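Local coordinates for histidinol-phosphate aminotransferase (Clostridium acetobutylicum, PDB 3FTB), which probably catalyses pyridoxal 5'-phosphate-dependent transamination of histidinol phosphate in histidine biosynthesis, at residues A[92-97]-A[206-211]; A[211-216]-A[222-227]. All blocks are in the same frame, centred on the assembly; numbering follows the deposited sequence.

How the interactions relate
Two contacts join a helix and a neighbouring strand to one strand, 207-212, of the large domain. Interaction 1 lays helix 87-95 on it; interaction 2 pairs its end with the antiparallel strand 225-229. Their centres lie about 14 Å apart, they share Arg-211, and they touch where Phe-208 CZ comes 3.9 Å from Gly-227 CA. Helix 87-95 begins at phosphate chain E, bonded to Ala-87 N and Ser-88 OG, with segment 92-97 further along; Thr-214 and Arg-223 of interaction 2 bind the same ion. Both ions probably come from the crystallisation liquor, but chain E probably occupies the place of the cofactor phosphate, as in relatives, and Lys-215 is probably the cofactor-binding lysine. Arg-211 holds chain G.

Interaction 1: residues A[92-97]-A[206-211]; sequences ELSISL and CLFIIR. With PO4 (phosphate ion), chain G.
The helical turn carrying Ser-94 lies across strand 207-211, the closest backbone approach being 8.4 Å between Ser-94 CA and Phe-208 CA, a distance across which the side chains meet. Ser-94 points at the strand and carries most of the contact. Its CB approaches the Phe-208 ring obliquely, 3.7 Å from CE2, and its OG lies 4.0 Å from Ile-210 CD1. The oxygen is not left without a partner in this apolar setting: with chi1 at 55° it sits between the backbone N and the carbonyl carbon, from where it bonds back to its own helix, with Ile-90 O as the main partner and Ile-91 O as the second of a shared bond. Phe-208 has CG anti to its backbone N (chi1 -178°), and the ring reaches the helix, where it also touches Ile-90, and Ile-238 of helix 232-239. Ile-210, two residues on and on the same face of the strand, also packs on Ala-87, Ile-90 and Ile-91 of helix 87-95. The shared surface is modest, 88 Å², and wholly buried.

Arg-211 leaves by the other face. Its NE pairs with Glu-184, while the edge of the guanidinium meets phosphate chain G in plane: NH2 donates to O4 at 2.5 Å, nearly straight at 172°. The companion NH1 to O1 bond is modelled too short to be trusted in length. Such a helix laid over a central mixed sheet is characteristic of the three-layered alpha/beta/alpha large domain of fold type I aminotransferases.

Interaction 2: residues A[211-216]-A[222-227]; sequences RAMTKF and IRFGYG. With PO4 (phosphate ion), chain E; PO4 (phosphate ion), chain G.
Arg-211 and Tyr-226 form a hydrogen-bonded antiparallel pair, joining strand 207-212 to 225-229, the strand that runs against both its neighbours in the mixed sheet of fold type I enzymes. The ladder is short: Arg-211 N donates to Tyr-226 O at 2.9 Å, and Tyr-226 N returns the bond to Arg-211 O at 3.0 Å. Ala-212 and Gly-225 follow as a non-hydrogen-bonded pair, and a weak bond from Met-213 N to Phe-224 O ends the series.

Packing concerns the aromatic rings. Tyr-226, with chi1 at 49°, turns one face of its ring to Arg-211 CB, which sits over it in a CH-pi contact, 3.6 Å from the centroid and 20° off the normal. Met-213 makes a Met-aromatic contact with Phe-224: CG lies at the ring's edge, in plane, and SD approaches obliquely, 3.6 Å from CD2. Ala-255 of helix 249-257 packs on both side chains.

Polar groups gather at phosphate chain E. Thr-214 OG1 donates to O2 of phosphate chain E at 2.7 Å, and Arg-223 NH2 donates to O1 of the same ion at 2.8 Å. One water bridges the two segments, donating a hydrogen bond to Thr-214 OG1 at 3.0 Å and accepting one from Phe-224 N at 2.9 Å.

Interaction 1: residues A[92-97]-A[206-211]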
# COMPACT_ATOMS: atom_id res chain seq x y z
N GLU A 92 -8.42 8.27 -5.25
CA GLU A 92 -7.44 8.79 -6.20
C GLU A 92 -7.52 8.07 -7.55
O GLU A 92 -7.66 8.72 -8.59
CB GLU A 92 -6.02 8.68 -5.65
CG GLU A 92 -4.94 8.90 -6.70
CD GLU A 92 -3.57 9.09 -6.10
OE1 GLU A 92 -3.48 9.71 -5.02
OE2 GLU A 92 -2.58 8.63 -6.70
N LEU A 93 -7.43 6.74 -7.53
CA LEU A 93 -7.35 5.94 -8.75
C LEU A 93 -8.59 6.03 -9.63
O LEU A 93 -8.48 6.13 -10.85
CB LEU A 93 -7.06 4.47 -8.43
CG LEU A 93 -5.61 4.14 -8.07
CD1 LEU A 93 -5.55 2.75 -7.52
CD2 LEU A 93 -4.70 4.30 -9.27
N SER A 94 -9.76 5.96 -9.01
CA SER A 94 -10.99 6.06 -9.78
C SER A 94 -11.11 7.44 -10.42
O SER A 94 -11.65 7.59 -11.52
CB SER A 94 -12.21 5.73 -8.92
OG SER A 94 -12.25 6.54 -7.76
N ILE A 95 -10.59 8.45 -9.75
CA ILE A 95 -10.64 9.81 -10.29
C ILE A 95 -9.53 10.00 -11.33
O ILE A 95 -9.65 10.83 -12.24
CB ILE A 95 -10.54 10.87 -9.16
CG1 ILE A 95 -11.82 10.85 -8.30
CG2 ILE A 95 -10.29 12.26 -9.73
CD1 ILE A 95 -11.70 11.68 -7.03
N SER A 96 -8.46 9.22 -11.20
CA SER A 96 -7.33 9.28 -12.14
C SER A 96 -7.74 8.87 -13.55
O SER A 96 -7.00 9.11 -14.50
CB SER A 96 -6.17 8.39 -11.66
OG SER A 96 -6.40 7.02 -11.94
N LEU A 97 -8.92 8.26 -13.67
CA LEU A 97 -9.37 7.67 -14.92
C LEU A 97 -10.02 8.67 -15.86
O LEU A 97 -10.12 8.42 -17.07
CB LEU A 97 -10.38 6.56 -14.64
CG LEU A 97 -9.97 5.50 -13.64
CD1 LEU A 97 -10.94 4.32 -13.72
CD2 LEU A 97 -8.52 5.05 -13.89
N CYS A 206 -22.71 2.32 -14.41
CA CYS A 206 -22.12 3.66 -14.27
C CYS A 206 -21.68 3.82 -12.82
O CYS A 206 -20.74 4.54 -12.52
CB CYS A 206 -23.11 4.77 -14.64
SG CYS A 206 -24.53 4.95 -13.52
N LEU A 207 -22.35 3.09 -11.94
CA LEU A 207 -22.04 3.12 -10.51
C LEU A 207 -20.67 2.55 -10.21
O LEU A 207 -20.33 1.43 -10.61
CB LEU A 207 -23.08 2.33 -9.71
CG LEU A 207 -24.36 3.00 -9.20
CD1 LEU A 207 -25.23 1.95 -8.54
CD2 LEU A 207 -24.03 4.11 -8.22
N PHE A 208 -19.87 3.32 -9.48
CA PHE A 208 -18.68 2.80 -8.85
C PHE A 208 -18.73 3.18 -7.37
O PHE A 208 -18.82 4.36 -7.03
CB PHE A 208 -17.43 3.36 -9.51
CG PHE A 208 -16.14 2.82 -8.95
CD1 PHE A 208 -15.63 1.62 -9.41
CD2 PHE A 208 -15.45 3.50 -7.96
CE1 PHE A 208 -14.45 1.11 -8.90
CE2 PHE A 208 -14.27 2.99 -7.45
CZ PHE A 208 -13.77 1.79 -7.92
N ILE A 209 -18.72 2.18 -6.49
CA ILE A 209 -18.83 2.44 -5.05
C ILE A 209 -17.51 2.22 -4.32
O ILE A 209 -16.79 1.26 -4.62
CB ILE A 209 -19.91 1.54 -4.37
CG1 ILE A 209 -21.22 1.53 -5.18
CG2 ILE A 209 -20.14 1.95 -2.95
CD1 ILE A 209 -21.84 2.87 -5.35
N ILE A 210 -17.20 3.11 -3.38
CA ILE A 210 -16.03 2.98 -2.53
C ILE A 210 -16.44 2.67 -1.09
O ILE A 210 -17.18 3.43 -0.46
CB ILE A 210 -15.20 4.27 -2.57
CG1 ILE A 210 -14.74 4.56 -4.00
CG2 ILE A 210 -14.02 4.18 -1.65
CD1 ILE A 210 -13.88 5.81 -4.14
N ARG A 211 -16.00 1.52 -0.58
CA ARG A 211 -16.21 1.22 0.83
C ARG A 211 -14.88 1.25 1.58
O ARG A 211 -13.82 1.32 0.96
CB ARG A 211 -16.84 -0.15 0.99
CG ARG A 211 -18.23 -0.28 0.42
CD ARG A 211 -19.23 0.47 1.22
NE ARG A 211 -20.59 0.09 0.84
CZ ARG A 211 -21.36 -0.70 1.57
NH1 ARG A 211 -20.90 -1.18 2.72
NH2 ARG A 211 -22.58 -1.00 1.16
P PO4 G . -23.55 -3.26 3.66
O1 PO4 G . -22.16 -2.76 3.97
O2 PO4 G . -23.51 -4.76 3.49
O3 PO4 G . -24.47 -2.87 4.80
O4 PO4 G . -24.09 -2.65 2.38

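Interaction 2: residues A[211-216]-A[222-227]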
# COMPACT_ATOMS: atom_id res chain seq x y z
N ARG A 211 -16.00 1.52 -0.58
CA ARG A 211 -16.21 1.22 0.83
C ARG A 211 -14.88 1.25 1.58
O ARG A 211 -13.82 1.32 0.96
CB ARG A 211 -16.84 -0.15 0.99
CG ARG A 211 -18.23 -0.28 0.42
CD ARG A 211 -19.23 0.47 1.22
NE ARG A 211 -20.59 0.09 0.84
CZ ARG A 211 -21.36 -0.70 1.57
NH1 ARG A 211 -20.90 -1.18 2.72
NH2 ARG A 211 -22.58 -1.00 1.16
N ALA A 212 -14.94 1.17 2.90
CA ALA A 212 -13.74 1.14 3.73
C ALA A 212 -14.01 0.44 5.05
O ALA A 212 -15.13 0.45 5.56
CB ALA A 212 -13.23 2.54 3.98
N MET A 213 -12.96 -0.18 5.60
CA MET A 213 -13.02 -0.81 6.91
C MET A 213 -12.37 0.11 7.93
O MET A 213 -12.24 -0.23 9.11
CB MET A 213 -12.26 -2.14 6.90
CG MET A 213 -12.89 -3.26 6.06
SD MET A 213 -12.12 -4.86 6.44
CE MET A 213 -12.78 -5.15 8.09
N THR A 214 -11.98 1.29 7.45
CA THR A 214 -11.17 2.24 8.22
C THR A 214 -11.94 3.01 9.29
O THR A 214 -11.43 3.23 10.37
CB THR A 214 -10.53 3.26 7.27
OG1 THR A 214 -9.97 2.57 6.15
CG2 THR A 214 -9.45 4.04 7.99
N LYS A 215 -13.16 3.42 8.98
CA LYS A 215 -13.93 4.21 9.91
C LYS A 215 -14.79 3.31 10.78
O LYS A 215 -14.61 3.24 12.00
CB LYS A 215 -14.79 5.25 9.17
CG LYS A 215 -14.00 6.34 8.45
CD LYS A 215 -13.10 7.11 9.40
CE LYS A 215 -12.56 8.40 8.78
NZ LYS A 215 -11.52 8.14 7.75
N PHE A 216 -15.72 2.59 10.15
CA PHE A 216 -16.70 1.77 10.85
C PHE A 216 -16.14 0.57 11.62
O PHE A 216 -16.71 0.15 12.64
CB PHE A 216 -17.79 1.30 9.89
CG PHE A 216 -18.94 0.61 10.57
CD1 PHE A 216 -19.80 1.32 11.40
CD2 PHE A 216 -19.18 -0.74 10.37
CE1 PHE A 216 -20.87 0.68 12.02
CE2 PHE A 216 -20.23 -1.37 10.98
CZ PHE A 216 -21.08 -0.66 11.80
N ILE A 222 -4.48 -0.44 9.44
CA ILE A 222 -4.38 -1.66 8.66
C ILE A 222 -4.35 -1.32 7.16
O ILE A 222 -3.79 -2.06 6.35
CB ILE A 222 -5.54 -2.63 9.00
CG1 ILE A 222 -5.02 -4.05 9.21
CG2 ILE A 222 -6.67 -2.55 7.96
CD1 ILE A 222 -5.99 -4.93 9.95
N ARG A 223 -4.93 -0.17 6.83
CA ARG A 223 -4.90 0.38 5.47
C ARG A 223 -5.68 -0.50 4.50
O ARG A 223 -5.09 -1.26 3.73
CB ARG A 223 -3.45 0.55 4.99
CG ARG A 223 -2.54 1.26 5.99
CD ARG A 223 -2.46 2.77 5.76
NE ARG A 223 -3.74 3.47 5.89
CZ ARG A 223 -4.39 4.02 4.87
NH1 ARG A 223 -3.89 3.95 3.64
NH2 ARG A 223 -5.54 4.64 5.06
N PHE A 224 -7.01 -0.42 4.55
CA PHE A 224 -7.82 -1.23 3.65
C PHE A 224 -9.17 -0.62 3.24
O PHE A 224 -10.04 -0.38 4.07
CB PHE A 224 -8.04 -2.64 4.19
CG PHE A 224 -8.84 -3.51 3.27
CD1 PHE A 224 -8.30 -3.93 2.07
CD2 PHE A 224 -10.15 -3.82 3.55
CE1 PHE A 224 -9.04 -4.68 1.20
CE2 PHE A 224 -10.89 -4.57 2.68
CZ PHE A 224 -10.34 -5.00 1.50
N GLY A 225 -9.33 -0.39 1.94
CA GLY A 225 -10.60 0.03 1.37
C GLY A 225 -10.87 -0.73 0.08
O GLY A 225 -9.96 -1.34 -0.46
N TYR A 226 -12.11 -0.70 -0.40
CA TYR A 226 -12.42 -1.44 -1.63
C TYR A 226 -13.36 -0.76 -2.63
O TYR A 226 -14.12 0.16 -2.28
CB TYR A 226 -12.89 -2.87 -1.33
CG TYR A 226 -13.96 -3.00 -0.26
CD1 TYR A 226 -15.24 -3.44 -0.59
CD2 TYR A 226 -13.68 -2.73 1.07
CE1 TYR A 226 -16.22 -3.59 0.39
CE2 TYR A 226 -14.65 -2.86 2.05
CZ TYR A 226 -15.92 -3.30 1.70
OH TYR A 226 -16.89 -3.43 2.68
N GLY A 227 -13.28 -1.20 -3.88
CA GLY A 227 -14.15 -0.74 -4.94
C GLY A 227 -15.13 -1.82 -5.39
O GLY A 227 -14.77 -2.98 -5.47
P PO4 E . -8.65 5.53 4.38
O1 PO4 E . -7.57 5.46 3.34
O2 PO4 E . -9.64 4.42 4.17
O3 PO4 E . -8.08 5.37 5.76
O4 PO4 E . -9.37 6.85 4.23
P PO4 G . -23.55 -3.26 3.66
O1 PO4 G . -22.16 -2.76 3.97
O2 PO4 G . -23.51 -4.76 3.49
O3 PO4 G . -24.47 -2.87 4.80
O4 PO4 G . -24.09 -2.65 2.38
O HOH W 1 -16.44 -1.95 4.67
O HOH W 2 -7.81 0.74 7.05